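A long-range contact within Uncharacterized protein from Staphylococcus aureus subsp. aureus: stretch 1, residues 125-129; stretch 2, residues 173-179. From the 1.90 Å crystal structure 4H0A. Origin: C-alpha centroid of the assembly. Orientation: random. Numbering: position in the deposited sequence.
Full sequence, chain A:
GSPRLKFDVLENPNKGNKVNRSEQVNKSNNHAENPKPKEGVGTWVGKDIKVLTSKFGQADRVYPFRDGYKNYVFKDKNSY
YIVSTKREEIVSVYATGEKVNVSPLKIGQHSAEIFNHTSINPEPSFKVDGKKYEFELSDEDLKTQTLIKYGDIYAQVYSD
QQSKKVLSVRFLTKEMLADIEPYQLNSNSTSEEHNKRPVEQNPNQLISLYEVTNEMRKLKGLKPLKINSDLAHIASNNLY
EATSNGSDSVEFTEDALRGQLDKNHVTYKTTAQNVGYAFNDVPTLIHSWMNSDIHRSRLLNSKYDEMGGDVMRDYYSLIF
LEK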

# COMPACT_ATOMS: atom_id res chain seq x y z
N SER A 125 -9.92 19.32 -0.35
CA SER A 125 -11.38 19.23 -0.37
C SER A 125 -11.89 18.95 -1.78
O SER A 125 -11.33 19.46 -2.75
N PHE A 126 -12.97 18.18 -1.89
CA PHE A 126 -13.58 17.87 -3.18
C PHE A 126 -14.96 17.27 -2.98
O PHE A 126 -15.32 16.91 -1.86
N LYS A 127 -15.72 17.11 -4.08
CA LYS A 127 -17.03 16.47 -4.05
C LYS A 127 -17.03 15.23 -4.91
O LYS A 127 -16.41 15.23 -5.98
N VAL A 128 -17.69 14.16 -4.44
CA VAL A 128 -17.88 12.90 -5.17
C VAL A 128 -19.39 12.70 -5.24
O VAL A 128 -19.99 12.38 -4.21
N ASP A 129 -19.99 12.93 -6.43
CA ASP A 129 -21.44 12.79 -6.63
C ASP A 129 -22.22 13.76 -5.69
O ASP A 129 -23.23 13.37 -5.10
N THR A 173 -8.07 8.98 -8.83
CA THR A 173 -9.17 9.93 -8.94
C THR A 173 -9.72 10.25 -7.56
O THR A 173 -9.50 9.51 -6.60
N LYS A 174 -10.49 11.34 -7.47
CA LYS A 174 -11.15 11.72 -6.23
C LYS A 174 -12.14 10.62 -5.72
O LYS A 174 -12.25 10.43 -4.51
N GLU A 175 -12.78 9.85 -6.62
CA GLU A 175 -13.72 8.82 -6.15
C GLU A 175 -12.94 7.66 -5.55
O GLU A 175 -13.38 7.14 -4.53
N MSE A 176 -11.73 7.31 -6.09
CA MSE A 176 -10.94 6.26 -5.45
C MSE A 176 -10.45 6.75 -4.09
O MSE A 176 -10.46 6.00 -3.12
N LEU A 177 -10.01 8.00 -4.03
CA LEU A 177 -9.52 8.59 -2.80
C LEU A 177 -10.63 8.59 -1.71
O LEU A 177 -10.35 8.21 -0.57
N ALA A 178 -11.88 8.91 -2.07
CA ALA A 178 -12.99 8.87 -1.10
C ALA A 178 -13.28 7.43 -0.64
O ALA A 178 -13.61 7.21 0.52
N ASP A 179 -13.15 6.47 -1.55
CA ASP A 179 -13.38 5.07 -1.23
C ASP A 179 -12.27 4.52 -0.31
O ASP A 179 -12.58 3.91 0.71

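Alternation along strand 125-128 sends the CA-to-CB bonds of Phe 126 and Val 128 toward the start of helix 174-179 and that of Lys 127 away from it. Phe 126, buried, takes chi1 p with chi2 at 84°, which lays one ring face under Lys 174: CB of Lys 174 sits 4.0 Å from the centroid of the Phe 126 ring, 23° off the normal, a CH-pi contact. Ala 178 CB meets the same ring at its edge, 4.2 Å from Phe 126 CE1, while Leu 177 (chi1 t, chi2 p) brings CD2 to 3.7 Å from Phe 126 CE2. Val 128, chi1 t, continues this apolar patch. Val 128 CG2 lies 4.0 Å from Ala 178 CB and 3.9 Å from Glu 175 CA, close against the helix backbone, and Val 128 CG1 lies 4.0 Å from Glu 175 CB. Ala 178 CB thus touches both Phe 126 and Val 128. Strand and helix cross almost at right angles (96° between their N-to-C directions), the axes 8.5 Å apart at closest approach, and the two stretches together bury 299 Å². Farther out, Lys 174 (chi1 p, chi2 and chi3 t, chi4 p) joins the apolar and polar parts: its aliphatic chain leaves the Phe 126 face and carries the ammonium to the strand backbone, where Lys 174 NZ donates a 2.8 Å hydrogen bond to Lys 127 O. Lys 127 therefore contributes its carbonyl although its side chain extends elsewhere. Glu 175, its CA-to-CB bond sideways and chi1 off-well at 18°, places OE1 3.5 Å from Lys 174 NZ, a salt bridge whose hydrogen bond is weak. At the outer edge, the O atom of one water accepts from Asp 129 N at 3.3 Å and, weakly, from Lys 174 NZ at 3.1 Å, bridging the strand's exit to the lysine.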

# COMPACT_ATOMS: atom_id res chain seq x y z
CB SER A 125 -11.96 20.55 0.14
OG SER A 125 -13.33 20.41 0.50
CB PHE A 126 -12.69 16.89 -3.99
CG PHE A 126 -12.39 15.60 -3.28
CD1 PHE A 126 -13.28 14.53 -3.33
CD2 PHE A 126 -11.20 15.42 -2.60
CE1 PHE A 126 -13.00 13.33 -2.68
CE2 PHE A 126 -10.92 14.22 -1.95
CZ PHE A 126 -11.82 13.18 -1.99
CB LYS A 127 -18.13 17.43 -4.53
CG LYS A 127 -18.40 18.58 -3.57
CD LYS A 127 -19.67 19.34 -3.95
CE LYS A 127 -20.00 20.39 -2.91
NZ LYS A 127 -21.31 21.05 -3.20
CB VAL A 128 -17.17 11.68 -4.54
CG1 VAL A 128 -17.63 10.37 -5.17
CG2 VAL A 128 -15.66 11.82 -4.66
CB ASP A 129 -21.82 11.31 -6.40
CG ASP A 129 -23.23 10.92 -6.79
OD1 ASP A 129 -23.87 11.69 -7.52
OD2 ASP A 129 -23.69 9.86 -6.32
CB THR A 173 -10.29 9.38 -9.83
OG1 THR A 173 -10.86 8.25 -9.19
CG2 THR A 173 -9.80 9.02 -11.22
CB LYS A 174 -11.88 13.06 -6.39
CG LYS A 174 -12.97 13.11 -7.46
CD LYS A 174 -13.42 14.57 -7.66
CE LYS A 174 -14.41 14.72 -8.79
NZ LYS A 174 -15.75 14.18 -8.44
CB GLU A 175 -14.79 8.33 -7.16
CG GLU A 175 -14.55 8.61 -8.62
CD GLU A 175 -14.63 10.06 -9.09
OE1 GLU A 175 -15.64 10.74 -8.80
OE2 GLU A 175 -13.64 10.51 -9.71
CB MSE A 176 -9.72 5.84 -6.32
CG MSE A 176 -8.89 4.72 -5.71
SE MSE A 176 -9.77 3.02 -5.99
CE MSE A 176 -10.50 2.68 -4.35
CB LEU A 177 -9.04 10.03 -3.09
CG LEU A 177 -8.19 10.72 -2.06
CD1 LEU A 177 -6.88 10.01 -1.84
CD2 LEU A 177 -7.90 12.14 -2.49
CB ALA A 178 -14.25 9.46 -1.72
CB ASP A 179 -13.48 4.26 -2.53
CG ASP A 179 -14.02 2.87 -2.34
OD1 ASP A 179 -13.23 1.95 -2.09
OD2 ASP A 179 -15.25 2.69 -2.48
O HOH W 1 -18.66 13.59 -9.33